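Local coordinates for hydrogenase expression/formation protein HypE (Desulfovibrio vulgaris subsp. vulgaris, PDB 2Z1U) that binds ATP and magnesium and, as a HypE-family protein, probably acts in the maturation of hydrogenase, at residues 165-179 and 268-280. Sequence-based numbering, arbitrary orientation.
Sequences GDAILISGSMGDHGL and LANEGKLICILPE
Lys273 and Asn270 reach the loop that leads from strand 167-170 into helix 176-184. Lys273 NZ donates to Ser173 O at 2.8 Å. Its chain bends at chi2 (-71°) and again at chi4, which folds CD and CE over the backbone of Gly172 and Ser173. The same ammonium forms a salt bridge with Asp197. Asp176 OD2, which accepts from Ser173 OG, lies 4.0 Å from Lys273 NZ. That is beyond a salt bridge, but its charge probably adds to that of Asp197.

Asn270 OD1 takes the N-H of Gly175, the N-cap residue, in the carbonyl plane at 2.8 Å; the bond is nearly straight (171°). A water bound to this oxygen also accepts from His177 N. Gly178 N, one residue on, donates to Ala269 O at 3.0 Å. Three N-H groups at the start of the helix are thus held, those of Gly175 and Gly178 directly and that of His177 through the water.

Ser171 OG accepts the N-H of Leu274 at 2.9 Å. Strands 167-170 and 275-278 then pair antiparallel, with Leu169 and Cys276 bonded both ways.

The His177 ring carries Glu271 CG squarely over one face, a CH-pi contact 3.4 Å from the ring centre. His177 ND1 is hydrogen-bonded to Ser196 OG and NE2 to Ile342 O. Met174 CE packs 3.6 Å from Lys273 CG. Ile168 lies side by side with Ile275 and Ile277 on one face of the sheet, and Leu169 CD1 meets Leu278 CD2 on the other.

These are adjoining strands of the mixed sheet in the AIR synthase-type C-terminal domain. Glu271 is near Thr222, an ATP-binding residue. Helix 225-237 packs on Ile275 and Ile277, helix 280-291 on Leu169 and Leu278, and strand 300-306 continues the sheet beyond 167-170.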
loop_
_atom_site.group_PDB
_atom_site.type_symbol
_atom_site.label_atom_id
_atom_site.label_comp_id
_atom_site.label_asym_id
_atom_site.label_seq_id
_atom_site.Cartn_x
_atom_site.Cartn_y
_atom_site.Cartn_z
ATOM N N GLY A 165 21.966 21.705 -20.703
ATOM C CA GLY A 165 23.064 22.207 -19.880
ATOM C C GLY A 165 23.157 21.617 -18.479
ATOM O O GLY A 165 24.156 21.826 -17.788
ATOM N N ASP A 166 22.116 20.888 -18.062
ATOM C CA ASP A 166 22.091 20.214 -16.754
ATOM C C ASP A 166 23.176 19.142 -16.653
ATOM O O ASP A 166 23.435 18.421 -17.623
ATOM C CB ASP A 166 20.735 19.556 -16.508
ATOM C CG ASP A 166 19.660 20.542 -16.075
ATOM O OD1 ASP A 166 19.943 21.750 -15.894
ATOM O OD2 ASP A 166 18.512 20.094 -15.903
ATOM N N ALA A 167 23.798 19.035 -15.479
ATOM C CA ALA A 167 24.687 17.921 -15.205
ATOM C C ALA A 167 23.859 16.714 -14.759
ATOM O O ALA A 167 22.783 16.871 -14.181
ATOM C CB ALA A 167 25.702 18.305 -14.144
ATOM N N ILE A 168 24.344 15.512 -15.051
ATOM C CA ILE A 168 23.708 14.284 -14.574
ATOM C C ILE A 168 24.686 13.660 -13.621
ATOM O O ILE A 168 25.822 13.353 -14.001
ATOM C CB ILE A 168 23.384 13.277 -15.710
ATOM C CG1 ILE A 168 22.525 13.921 -16.800
ATOM C CG2 ILE A 168 22.670 12.036 -15.139
ATOM C CD1 ILE A 168 22.349 13.045 -18.067
ATOM N N LEU A 169 24.261 13.559 -12.362
ATOM C CA LEU A 169 25.085 13.018 -11.292
ATOM C C LEU A 169 24.525 11.682 -10.815
ATOM O O LEU A 169 23.306 11.455 -10.793
ATOM C CB LEU A 169 25.153 13.991 -10.099
ATOM C CG LEU A 169 25.494 15.469 -10.273
ATOM C CD1 LEU A 169 25.496 16.139 -8.890
ATOM C CD2 LEU A 169 26.851 15.671 -10.980
ATOM N N ILE A 170 25.436 10.793 -10.442
ATOM C CA ILE A 170 25.057 9.535 -9.808
ATOM C C ILE A 170 25.626 9.514 -8.398
ATOM O O ILE A 170 26.721 10.064 -8.149
ATOM C CB ILE A 170 25.551 8.323 -10.652
ATOM C CG1 ILE A 170 24.752 7.065 -10.319
ATOM C CG2 ILE A 170 27.077 8.116 -10.483
ATOM C CD1 ILE A 170 23.270 7.106 -10.738
ATOM N N SER A 171 24.903 8.874 -7.481
ATOM C CA SER A 171 25.273 8.923 -6.043
ATOM C C SER A 171 26.198 7.786 -5.628
ATOM O O SER A 171 26.730 7.797 -4.538
ATOM C CB SER A 171 24.025 8.931 -5.149
ATOM O OG SER A 171 23.308 7.725 -5.277
ATOM N N GLY A 172 26.367 6.797 -6.503
ATOM C CA GLY A 172 27.269 5.674 -6.241
ATOM C C GLY A 172 27.241 4.603 -7.329
ATOM O O GLY A 172 26.699 4.822 -8.410
ATOM N N SER A 173 27.816 3.445 -7.003
ATOM C CA SER A 173 28.067 2.355 -7.952
ATOM C C SER A 173 26.793 1.700 -8.495
ATOM O O SER A 173 25.767 1.653 -7.819
ATOM C CB SER A 173 28.982 1.310 -7.288
ATOM O OG SER A 173 28.326 0.673 -6.201
ATOM N N MET A 174 26.873 1.182 -9.726
ATOM C CA MET A 174 25.720 0.617 -10.396
ATOM C C MET A 174 25.791 -0.904 -10.454
ATOM O O MET A 174 26.866 -1.472 -10.679
ATOM C CB MET A 174 25.621 1.190 -11.827
ATOM C CG MET A 174 25.282 2.689 -11.847
ATOM S SD MET A 174 23.571 3.065 -11.447
ATOM C CE MET A 174 23.612 3.628 -9.700
ATOM N N GLY A 175 24.645 -1.548 -10.241
ATOM C CA GLY A 175 24.497 -2.977 -10.520
ATOM C C GLY A 175 24.578 -3.909 -9.319
ATOM O O GLY A 175 24.266 -5.092 -9.432
ATOM N N ASP A 176 25.006 -3.377 -8.177
ATOM C CA ASP A 176 25.278 -4.165 -6.967
ATOM C C ASP A 176 24.099 -4.988 -6.468
ATOM O O ASP A 176 24.232 -6.205 -6.310
ATOM C CB ASP A 176 25.794 -3.260 -5.848
ATOM C CG ASP A 176 26.983 -2.433 -6.293
ATOM O OD1 ASP A 176 28.115 -2.792 -5.938
ATOM O OD2 ASP A 176 26.785 -1.453 -7.038
ATOM N N HIS A 177 22.956 -4.338 -6.244
ATOM C CA HIS A 177 21.769 -5.039 -5.777
ATOM C C HIS A 177 21.338 -6.167 -6.725
ATOM O O HIS A 177 21.160 -7.313 -6.293
ATOM C CB HIS A 177 20.587 -4.093 -5.594
ATOM C CG HIS A 177 19.349 -4.789 -5.123
ATOM N ND1 HIS A 177 19.137 -5.108 -3.800
ATOM C CD2 HIS A 177 18.273 -5.253 -5.796
ATOM C CE1 HIS A 177 17.974 -5.723 -3.673
ATOM N NE2 HIS A 177 17.431 -5.829 -4.872
ATOM N N GLY A 178 21.141 -5.823 -7.996
ATOM C CA GLY A 178 20.710 -6.794 -9.003
ATOM C C GLY A 178 21.624 -8.005 -9.081
ATOM O O GLY A 178 21.149 -9.137 -9.124
ATOM N N LEU A 179 22.935 -7.771 -9.101
ATOM C CA LEU A 179 23.905 -8.857 -9.139
ATOM C C LEU A 179 23.791 -9.754 -7.914
ATOM O O LEU A 179 23.783 -10.972 -8.042
ATOM C CB LEU A 179 25.339 -8.323 -9.255
ATOM C CG LEU A 179 26.402 -9.114 -10.018
ATOM C CD1 LEU A 179 27.786 -8.868 -9.435
ATOM C CD2 LEU A 179 26.130 -10.613 -10.131
ATOM N N LEU A 268 20.643 -3.235 -14.386
ATOM C CA LEU A 268 20.327 -3.970 -13.154
ATOM C C LEU A 268 19.823 -3.029 -12.078
ATOM O O LEU A 268 20.338 -1.917 -11.931
ATOM C CB LEU A 268 21.551 -4.725 -12.634
ATOM C CG LEU A 268 21.941 -6.029 -13.329
ATOM C CD1 LEU A 268 23.202 -6.584 -12.689
ATOM C CD2 LEU A 268 20.787 -7.057 -13.295
ATOM N N ALA A 269 18.814 -3.491 -11.341
ATOM C CA ALA A 269 18.155 -2.708 -10.330
ATOM C C ALA A 269 19.143 -2.340 -9.227
ATOM O O ALA A 269 19.983 -3.152 -8.824
ATOM C CB ALA A 269 16.970 -3.490 -9.734
ATOM N N ASN A 270 19.054 -1.094 -8.777
ATOM C CA ASN A 270 19.778 -0.619 -7.593
ATOM C C ASN A 270 18.747 -0.312 -6.532
ATOM O O ASN A 270 17.593 -0.049 -6.871
ATOM C CB ASN A 270 20.571 0.644 -7.918
ATOM C CG ASN A 270 21.472 0.454 -9.104
ATOM O OD1 ASN A 270 22.583 -0.071 -8.981
ATOM N ND2 ASN A 270 20.999 0.876 -10.274
ATOM N N GLU A 271 19.155 -0.354 -5.261
ATOM C CA GLU A 271 18.217 -0.111 -4.149
ATOM C C GLU A 271 18.746 0.876 -3.094
ATOM O O GLU A 271 18.143 1.060 -2.033
ATOM C CB GLU A 271 17.753 -1.435 -3.511
ATOM C CG GLU A 271 16.874 -2.320 -4.429
ATOM C CD GLU A 271 15.486 -1.735 -4.726
ATOM O OE1 GLU A 271 14.785 -2.261 -5.612
ATOM O OE2 GLU A 271 15.087 -0.746 -4.108
ATOM N N GLY A 272 19.854 1.538 -3.396
ATOM C CA GLY A 272 20.419 2.541 -2.489
ATOM C C GLY A 272 21.115 3.659 -3.229
ATOM O O GLY A 272 22.117 4.194 -2.757
ATOM N N LYS A 273 20.568 4.014 -4.395
ATOM C CA LYS A 273 21.234 4.940 -5.340
ATOM C C LYS A 273 20.227 5.951 -5.882
ATOM O O LYS A 273 19.034 5.649 -5.970
ATOM C CB LYS A 273 21.795 4.158 -6.561
ATOM C CG LYS A 273 22.859 3.141 -6.206
ATOM C CD LYS A 273 24.157 3.828 -5.806
ATOM C CE LYS A 273 24.934 3.006 -4.797
ATOM N NZ LYS A 273 24.908 1.550 -5.160
ATOM N N LEU A 274 20.704 7.130 -6.271
ATOM C CA LEU A 274 19.849 8.072 -6.997
ATOM C C LEU A 274 20.595 8.735 -8.143
ATOM O O LEU A 274 21.825 8.793 -8.153
ATOM C CB LEU A 274 19.262 9.149 -6.056
ATOM C CG LEU A 274 20.193 10.117 -5.293
ATOM C CD1 LEU A 274 20.760 11.274 -6.144
ATOM C CD2 LEU A 274 19.446 10.692 -4.076
ATOM N N ILE A 275 19.819 9.235 -9.099
ATOM C CA ILE A 275 20.286 10.122 -10.134
ATOM C C ILE A 275 19.842 11.525 -9.744
ATOM O O ILE A 275 18.702 11.728 -9.332
ATOM C CB ILE A 275 19.682 9.740 -11.524
ATOM C CG1 ILE A 275 20.284 8.424 -12.006
ATOM C CG2 ILE A 275 19.943 10.826 -12.583
ATOM C CD1 ILE A 275 19.279 7.322 -12.206
ATOM N N CYS A 276 20.751 12.485 -9.881
ATOM C CA CYS A 276 20.437 13.867 -9.596
ATOM C C CYS A 276 20.784 14.729 -10.806
ATOM O O CYS A 276 21.923 14.752 -11.264
ATOM C CB CYS A 276 21.201 14.339 -8.345
ATOM S SG CYS A 276 21.094 16.105 -7.990
ATOM N N ILE A 277 19.782 15.441 -11.309
ATOM C CA ILE A 277 19.958 16.324 -12.470
ATOM C C ILE A 277 19.635 17.755 -12.034
ATOM O O ILE A 277 18.616 17.987 -11.374
ATOM C CB ILE A 277 19.101 15.841 -13.680
ATOM C CG1 ILE A 277 19.572 14.447 -14.110
ATOM C CG2 ILE A 277 19.218 16.805 -14.876
ATOM C CD1 ILE A 277 18.657 13.702 -15.076
ATOM N N LEU A 278 20.526 18.686 -12.384
ATOM C CA LEU A 278 20.497 20.077 -11.924
ATOM C C LEU A 278 21.421 20.970 -12.787
ATOM O O LEU A 278 22.363 20.466 -13.407
ATOM C CB LEU A 278 20.915 20.144 -10.442
ATOM C CG LEU A 278 22.399 20.206 -10.019
ATOM C CD1 LEU A 278 22.443 20.395 -8.528
ATOM C CD2 LEU A 278 23.201 18.971 -10.426
ATOM N N PRO A 279 21.187 22.303 -12.803
ATOM C CA PRO A 279 22.059 23.196 -13.577
ATOM C C PRO A 279 23.545 23.029 -13.263
ATOM O O PRO A 279 23.924 22.697 -12.133
ATOM C CB PRO A 279 21.611 24.595 -13.145
ATOM C CG PRO A 279 20.206 24.421 -12.733
ATOM C CD PRO A 279 20.121 23.053 -12.114
ATOM N N GLU A 280 24.371 23.297 -14.270
ATOM C CA GLU A 280 25.816 23.135 -14.187
ATOM C C GLU A 280 26.466 23.836 -12.990
ATOM O O GLU A 280 27.355 23.261 -12.361
ATOM C CB GLU A 280 26.466 23.571 -15.516
ATOM C CG GLU A 280 27.983 23.394 -15.616
ATOM C CD GLU A 280 28.477 22.024 -15.168
ATOM O OE1 GLU A 280 29.479 21.974 -14.409
ATOM O OE2 GLU A 280 27.875 21.006 -15.571
HETATM O O HOH W 1 26.768 -0.087 -3.256
HETATM O O HOH W 2 22.887 -1.604 -6.741
#